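Local coordinates for protein NalD (Pseudomonas aeruginosa PAO1, PDB 5DAJ) that represses transcription of the MexAB-OprM multidrug efflux pump, probably by binding DNA as a TetR-family regulator, a repression that novobiocin binding relieves, at residues I15-E20 / Q102-R107; I111-C116 / D176-P181. All coordinates share one frame; numbering follows the deposited sequence.

Contact 1: residues I15-E20 / Q102-R107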
loop_
_atom_site.group_PDB
_atom_site.type_symbol
_atom_site.label_atom_id
_atom_site.label_comp_id
_atom_site.label_asym_id
_atom_site.label_seq_id
_atom_site.Cartn_x
_atom_site.Cartn_y
_atom_site.Cartn_z
ATOM N N ILE A 15 6.017 -15.628 -22.616
ATOM C CA ILE A 15 6.783 -14.449 -22.189
ATOM C C ILE A 15 6.263 -13.872 -20.856
ATOM O O ILE A 15 7.060 -13.563 -19.962
ATOM C CB ILE A 15 6.797 -13.343 -23.286
ATOM C CG1 ILE A 15 7.661 -13.794 -24.471
ATOM C CG2 ILE A 15 7.331 -12.022 -22.741
ATOM C CD1 ILE A 15 7.532 -12.929 -25.709
ATOM N N LEU A 16 4.944 -13.708 -20.745
ATOM C CA LEU A 16 4.328 -13.140 -19.534
ATOM C C LEU A 16 4.526 -14.023 -18.312
ATOM O O LEU A 16 4.744 -13.514 -17.197
ATOM C CB LEU A 16 2.831 -12.835 -19.737
ATOM C CG LEU A 16 2.532 -11.694 -20.717
ATOM C CD1 LEU A 16 1.033 -11.607 -20.979
ATOM C CD2 LEU A 16 3.049 -10.353 -20.206
ATOM N N LEU A 17 4.405 -15.329 -18.510
ATOM C CA LEU A 17 4.644 -16.284 -17.423
ATOM C C LEU A 17 6.090 -16.234 -16.925
ATOM O O LEU A 17 6.334 -16.237 -15.713
ATOM C CB LEU A 17 4.306 -17.711 -17.863
ATOM C CG LEU A 17 2.823 -18.108 -17.788
ATOM C CD1 LEU A 17 2.628 -19.473 -18.424
ATOM C CD2 LEU A 17 2.310 -18.113 -16.349
ATOM N N ALA A 18 7.026 -16.190 -17.865
ATOM C CA ALA A 18 8.459 -16.045 -17.570
ATOM C C ALA A 18 8.757 -14.774 -16.781
ATOM O O ALA A 18 9.398 -14.819 -15.730
ATOM C CB ALA A 18 9.272 -16.047 -18.854
ATOM N N ALA A 19 8.235 -13.658 -17.274
ATOM C CA ALA A 19 8.366 -12.366 -16.596
ATOM C C ALA A 19 7.750 -12.368 -15.188
ATOM O O ALA A 19 8.312 -11.785 -14.251
ATOM C CB ALA A 19 7.731 -11.267 -17.434
ATOM N N GLU A 20 6.574 -12.987 -15.067
ATOM C CA GLU A 20 5.869 -13.111 -13.778
ATOM C C GLU A 20 6.774 -13.792 -12.755
ATOM O O GLU A 20 6.981 -13.273 -11.663
ATOM C CB GLU A 20 4.559 -13.885 -13.950
ATOM C CG GLU A 20 3.721 -14.060 -12.689
ATOM C CD GLU A 20 2.508 -14.953 -12.906
ATOM O OE1 GLU A 20 1.892 -14.898 -13.988
ATOM O OE2 GLU A 20 2.162 -15.717 -11.978
ATOM N N GLN A 102 -7.116 -17.271 -5.831
ATOM C CA GLN A 102 -6.497 -17.042 -7.153
ATOM C C GLN A 102 -4.988 -16.790 -7.075
ATOM O O GLN A 102 -4.553 -15.650 -6.903
ATOM C CB GLN A 102 -7.180 -15.874 -7.850
ATOM C CG GLN A 102 -8.612 -16.162 -8.268
ATOM C CD GLN A 102 -9.331 -14.924 -8.788
ATOM O OE1 GLN A 102 -8.707 -14.020 -9.353
ATOM N NE2 GLN A 102 -10.646 -14.871 -8.594
ATOM N N GLU A 103 -4.202 -17.861 -7.210
ATOM C CA GLU A 103 -2.737 -17.790 -7.115
ATOM C C GLU A 103 -2.118 -16.806 -8.114
ATOM O O GLU A 103 -1.201 -16.062 -7.749
ATOM C CB GLU A 103 -2.094 -19.164 -7.308
ATOM C CG GLU A 103 -0.580 -19.174 -7.089
ATOM C CD GLU A 103 0.049 -20.562 -7.101
ATOM O OE1 GLU A 103 1.298 -20.629 -7.097
ATOM O OE2 GLU A 103 -0.682 -21.582 -7.110
ATOM N N LYS A 104 -2.611 -16.812 -9.354
ATOM C CA LYS A 104 -2.089 -15.899 -10.382
ATOM C C LYS A 104 -2.238 -14.440 -9.933
ATOM O O LYS A 104 -1.280 -13.657 -10.027
ATOM C CB LYS A 104 -2.773 -16.059 -11.746
ATOM C CG LYS A 104 -1.938 -15.480 -12.885
ATOM C CD LYS A 104 -2.631 -15.552 -14.243
ATOM C CE LYS A 104 -1.688 -15.205 -15.408
ATOM N NZ LYS A 104 -0.545 -16.140 -15.610
ATOM N N LYS A 105 -3.438 -14.101 -9.445
ATOM C CA LYS A 105 -3.739 -12.767 -8.897
ATOM C C LYS A 105 -2.785 -12.416 -7.762
ATOM O O LYS A 105 -2.211 -11.331 -7.729
ATOM C CB LYS A 105 -5.186 -12.687 -8.378
ATOM C CG LYS A 105 -5.753 -11.272 -8.186
ATOM C CD LYS A 105 -7.061 -11.303 -7.377
ATOM C CE LYS A 105 -8.126 -10.334 -7.871
ATOM N NZ LYS A 105 -7.999 -8.984 -7.256
ATOM N N ARG A 106 -2.636 -13.352 -6.833
ATOM C CA ARG A 106 -1.762 -13.171 -5.675
ATOM C C ARG A 106 -0.336 -12.875 -6.143
ATOM O O ARG A 106 0.249 -11.884 -5.716
ATOM C CB ARG A 106 -1.783 -14.402 -4.766
ATOM C CG ARG A 106 -1.026 -14.237 -3.451
ATOM C CD ARG A 106 -0.789 -15.573 -2.774
ATOM N NE ARG A 106 -1.956 -16.462 -2.872
ATOM C CZ ARG A 106 -1.956 -17.720 -3.326
ATOM N NH1 ARG A 106 -0.835 -18.334 -3.715
ATOM N NH2 ARG A 106 -3.103 -18.390 -3.368
ATOM N N ARG A 107 0.184 -13.712 -7.037
ATOM C CA ARG A 107 1.554 -13.563 -7.554
ATOM C C ARG A 107 1.791 -12.191 -8.213
ATOM O O ARG A 107 2.745 -11.487 -7.874
ATOM C CB ARG A 107 1.902 -14.688 -8.540
ATOM C CG ARG A 107 2.043 -16.062 -7.887
ATOM C CD ARG A 107 2.133 -17.205 -8.903
ATOM N NE ARG A 107 3.205 -17.016 -9.884
ATOM C CZ ARG A 107 4.482 -17.382 -9.738
ATOM N NH1 ARG A 107 4.916 -17.997 -8.643
ATOM N NH2 ARG A 107 5.352 -17.130 -10.710
#

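Contact 2: residues I111-C116 / D176-P181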
loop_
_atom_site.group_PDB
_atom_site.type_symbol
_atom_site.label_atom_id
_atom_site.label_comp_id
_atom_site.label_asym_id
_atom_site.label_seq_id
_atom_site.Cartn_x
_atom_site.Cartn_y
_atom_site.Cartn_z
ATOM N N ILE A 111 3.877 -8.749 -6.974
ATOM C CA ILE A 111 4.848 -8.024 -7.809
ATOM C C ILE A 111 4.568 -6.517 -7.775
ATOM O O ILE A 111 5.467 -5.712 -7.510
ATOM C CB ILE A 111 4.842 -8.493 -9.277
ATOM C CG1 ILE A 111 5.400 -9.905 -9.390
ATOM C CG2 ILE A 111 5.673 -7.552 -10.130
ATOM C CD1 ILE A 111 5.080 -10.576 -10.704
ATOM N N LEU A 112 3.314 -6.167 -8.045
ATOM C CA LEU A 112 2.868 -4.771 -8.101
ATOM C C LEU A 112 3.187 -3.967 -6.839
ATOM O O LEU A 112 3.679 -2.842 -6.906
ATOM C CB LEU A 112 1.365 -4.699 -8.356
ATOM C CG LEU A 112 0.741 -3.307 -8.244
ATOM C CD1 LEU A 112 1.379 -2.370 -9.248
ATOM C CD2 LEU A 112 -0.767 -3.360 -8.447
HETATM N N MSE A 113 2.916 -4.557 -5.693
HETATM C CA MSE A 113 3.010 -3.829 -4.426
HETATM C C MSE A 113 4.262 -4.070 -3.646
HETATM O O MSE A 113 4.549 -3.352 -2.694
HETATM C CB MSE A 113 1.832 -4.245 -3.580
HETATM C CG MSE A 113 0.562 -3.940 -4.364
HETATM SE SE MSE A 113 -0.979 -4.102 -3.187
HETATM C CE MSE A 113 -2.340 -3.557 -4.511
ATOM N N GLN A 114 5.052 -5.031 -4.088
ATOM C CA GLN A 114 6.209 -5.498 -3.326
ATOM C C GLN A 114 7.524 -5.659 -4.087
ATOM O O GLN A 114 8.608 -5.522 -3.491
ATOM C CB GLN A 114 5.856 -6.837 -2.721
ATOM C CG GLN A 114 6.500 -7.102 -1.388
ATOM C CD GLN A 114 5.546 -6.829 -0.275
ATOM O OE1 GLN A 114 4.400 -7.313 -0.289
ATOM N NE2 GLN A 114 5.989 -6.026 0.693
ATOM N N ARG A 115 7.436 -5.936 -5.383
ATOM C CA ARG A 115 8.613 -6.245 -6.172
ATOM C C ARG A 115 8.853 -5.262 -7.318
ATOM O O ARG A 115 9.515 -5.620 -8.286
ATOM C CB ARG A 115 8.501 -7.656 -6.744
ATOM C CG ARG A 115 8.276 -8.757 -5.727
ATOM C CD ARG A 115 9.534 -9.089 -4.943
ATOM N NE ARG A 115 9.216 -9.387 -3.551
ATOM C CZ ARG A 115 8.681 -10.523 -3.106
ATOM N NH1 ARG A 115 8.387 -11.523 -3.931
ATOM N NH2 ARG A 115 8.433 -10.659 -1.807
ATOM N N CYS A 116 8.350 -4.032 -7.223
ATOM C CA CYS A 116 8.660 -3.032 -8.244
ATOM C C CYS A 116 8.631 -1.590 -7.761
ATOM O O CYS A 116 7.853 -1.221 -6.903
ATOM C CB CYS A 116 7.772 -3.204 -9.471
ATOM S SG CYS A 116 6.235 -2.310 -9.436
ATOM N N ASP A 176 -1.056 -4.994 3.299
ATOM C CA ASP A 176 -0.695 -5.660 4.561
ATOM C C ASP A 176 -0.563 -7.160 4.370
ATOM O O ASP A 176 0.449 -7.751 4.749
ATOM C CB ASP A 176 -1.718 -5.378 5.679
ATOM C CG ASP A 176 -1.270 -4.298 6.657
ATOM O OD1 ASP A 176 -0.073 -3.963 6.713
ATOM O OD2 ASP A 176 -2.131 -3.780 7.399
ATOM N N TRP A 177 -1.587 -7.776 3.789
ATOM C CA TRP A 177 -1.631 -9.236 3.686
ATOM C C TRP A 177 -0.540 -9.785 2.780
ATOM O O TRP A 177 0.100 -10.775 3.112
ATOM C CB TRP A 177 -2.981 -9.751 3.196
ATOM C CG TRP A 177 -3.066 -11.229 3.355
ATOM C CD1 TRP A 177 -3.341 -11.903 4.505
ATOM C CD2 TRP A 177 -2.828 -12.214 2.358
ATOM N NE1 TRP A 177 -3.305 -13.251 4.280
ATOM C CE2 TRP A 177 -2.991 -13.472 2.968
ATOM C CE3 TRP A 177 -2.500 -12.161 1.003
ATOM C CZ2 TRP A 177 -2.840 -14.674 2.269
ATOM C CZ3 TRP A 177 -2.348 -13.359 0.305
ATOM C CH2 TRP A 177 -2.519 -14.597 0.942
ATOM N N LEU A 178 -0.344 -9.140 1.636
ATOM C CA LEU A 178 0.708 -9.539 0.694
ATOM C C LEU A 178 2.114 -9.340 1.269
ATOM O O LEU A 178 3.011 -10.126 0.990
ATOM C CB LEU A 178 0.576 -8.775 -0.610
ATOM C CG LEU A 178 -0.669 -9.091 -1.440
ATOM C CD1 LEU A 178 -0.903 -8.029 -2.509
ATOM C CD2 LEU A 178 -0.577 -10.471 -2.059
ATOM N N ARG A 179 2.290 -8.304 2.084
ATOM C CA ARG A 179 3.548 -8.074 2.830
ATOM C C ARG A 179 3.756 -9.163 3.896
ATOM O O ARG A 179 4.840 -9.706 4.025
ATOM C CB ARG A 179 3.552 -6.687 3.483
ATOM C CG ARG A 179 4.831 -6.327 4.246
ATOM C CD ARG A 179 4.735 -4.993 4.975
ATOM N NE ARG A 179 3.472 -4.868 5.714
ATOM C CZ ARG A 179 3.211 -5.443 6.889
ATOM N NH1 ARG A 179 4.117 -6.183 7.524
ATOM N NH2 ARG A 179 2.025 -5.271 7.442
ATOM N N ASP A 180 2.703 -9.448 4.661
ATOM C CA ASP A 180 2.730 -10.443 5.754
ATOM C C ASP A 180 1.407 -11.227 5.805
ATOM O O ASP A 180 0.436 -10.771 6.412
ATOM C CB ASP A 180 2.983 -9.751 7.101
ATOM C CG ASP A 180 2.981 -10.724 8.286
ATOM O OD1 ASP A 180 2.991 -11.956 8.075
ATOM O OD2 ASP A 180 2.970 -10.244 9.444
ATOM N N PRO A 181 1.361 -12.410 5.166
ATOM C CA PRO A 181 0.127 -13.221 5.137
ATOM C C PRO A 181 -0.272 -13.894 6.448
ATOM O O PRO A 181 -1.347 -14.482 6.521
ATOM C CB PRO A 181 0.405 -14.279 4.052
ATOM C CG PRO A 181 1.867 -14.275 3.844
ATOM C CD PRO A 181 2.374 -12.919 4.221
#

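Contact 1: residues I15-E20 / Q102-R107
Glu-20 reaches from helix 6-26 to two basic side chains of helix 103-114, giving each carboxylate oxygen its own partner. The closer grip is on OE2, where Arg-107 NE donates a salt-bridging hydrogen bond of 2.7 Å with an N-H...O angle of 165°. The acceptor lies in the guanidinium plane, at its edge, and is met on the anti side, tilted slightly out of the carboxylate plane, which is turned 48° from that of the guanidinium. Glu-20 suits a gap of this width because its chain is extended: with CG anti to the backbone N (chi1 -179°), the acid is carried straight toward the other helix. The aliphatic part of Arg-107 also lies beside the oxygen.

The other oxygen faces the looser, more solvent-exposed side. Lys-104 NZ approaches the syn lone pair of Glu-20 OE1 at 3.2 Å, and the long, flexible lysine spans the gap between the helices from a partly exposed position. Exposed Leu-17 borders it, with CD2 beside Lys-104 NZ. The axes of the two short segments come no closer than 12.2 Å, a gap that long charged side chains can bridge. Around this link, Glu-20 also touches Met-61 of helix 54-63, Lys-104 meets Gln-64 just beyond that helix, and the inner face of helix 6-26 packs on helices 33-40 and 44-51, which carry the predicted helix-turn-helix motif.

Contact 2: residues I111-C116 / D176-P181
Arg-179, whose CA and CB pack against the side chain of Gln-114, is held by a salt bridge to Asp-176 one helical turn earlier, from NH2 to OD1 at 2.6 Å. This contact belongs to the all-helical C-terminal domain of a TetR-type repressor and joins the end of helix 103-114 to the end of helix 159-179. Asp-176 OD1 lies in the guanidinium plane, whereas the nitrogen stands above the plane of the carboxylate. With chi3 bent to 46°, the arginine chain folds back along its own helix.

Both partners also bond across the dimer interface: Asp-176 OD2 is hydrogen-bonded to His-167 of the second subunit, and Arg-179 NH1 to Asn-130 of that subunit. Gln-114 is buried between the two helices, where its bent chain brings CD to 3.9 Å from Arg-179 CA, and its backbone bonds to the second subunit. Beside this polar part lies an apolar one. Leu-178 points toward helix 103-114 and also touches Leu-109 and Thr-110, while Met-113, modelled as selenomethionine, extends its unbranched chain so that its SE atom lies 4.0 Å from Leu-178 CD1.

Overall arrangement
From the N terminus, the chain runs through helix 6-26, passes the predicted helix-turn-helix motif in helices 33-40 and 44-51, and continues along helices 54-63, 69-76 and 84-101 before contact 1 closes an 81-residue loop. Contact 2 opens a few residues later and closes after another 59, which include helix 123-145 and most of helix 159-179. The two loops therefore follow in series, neither nested nor crossed, with helix 103-114 shared. Its start meets the probable DNA-binding domain, its end the dimer-forming part of the C-terminal domain. The contact centres lie about 14 Å apart and touch directly, as where Ile-111 CD1 packs on Glu-20 O.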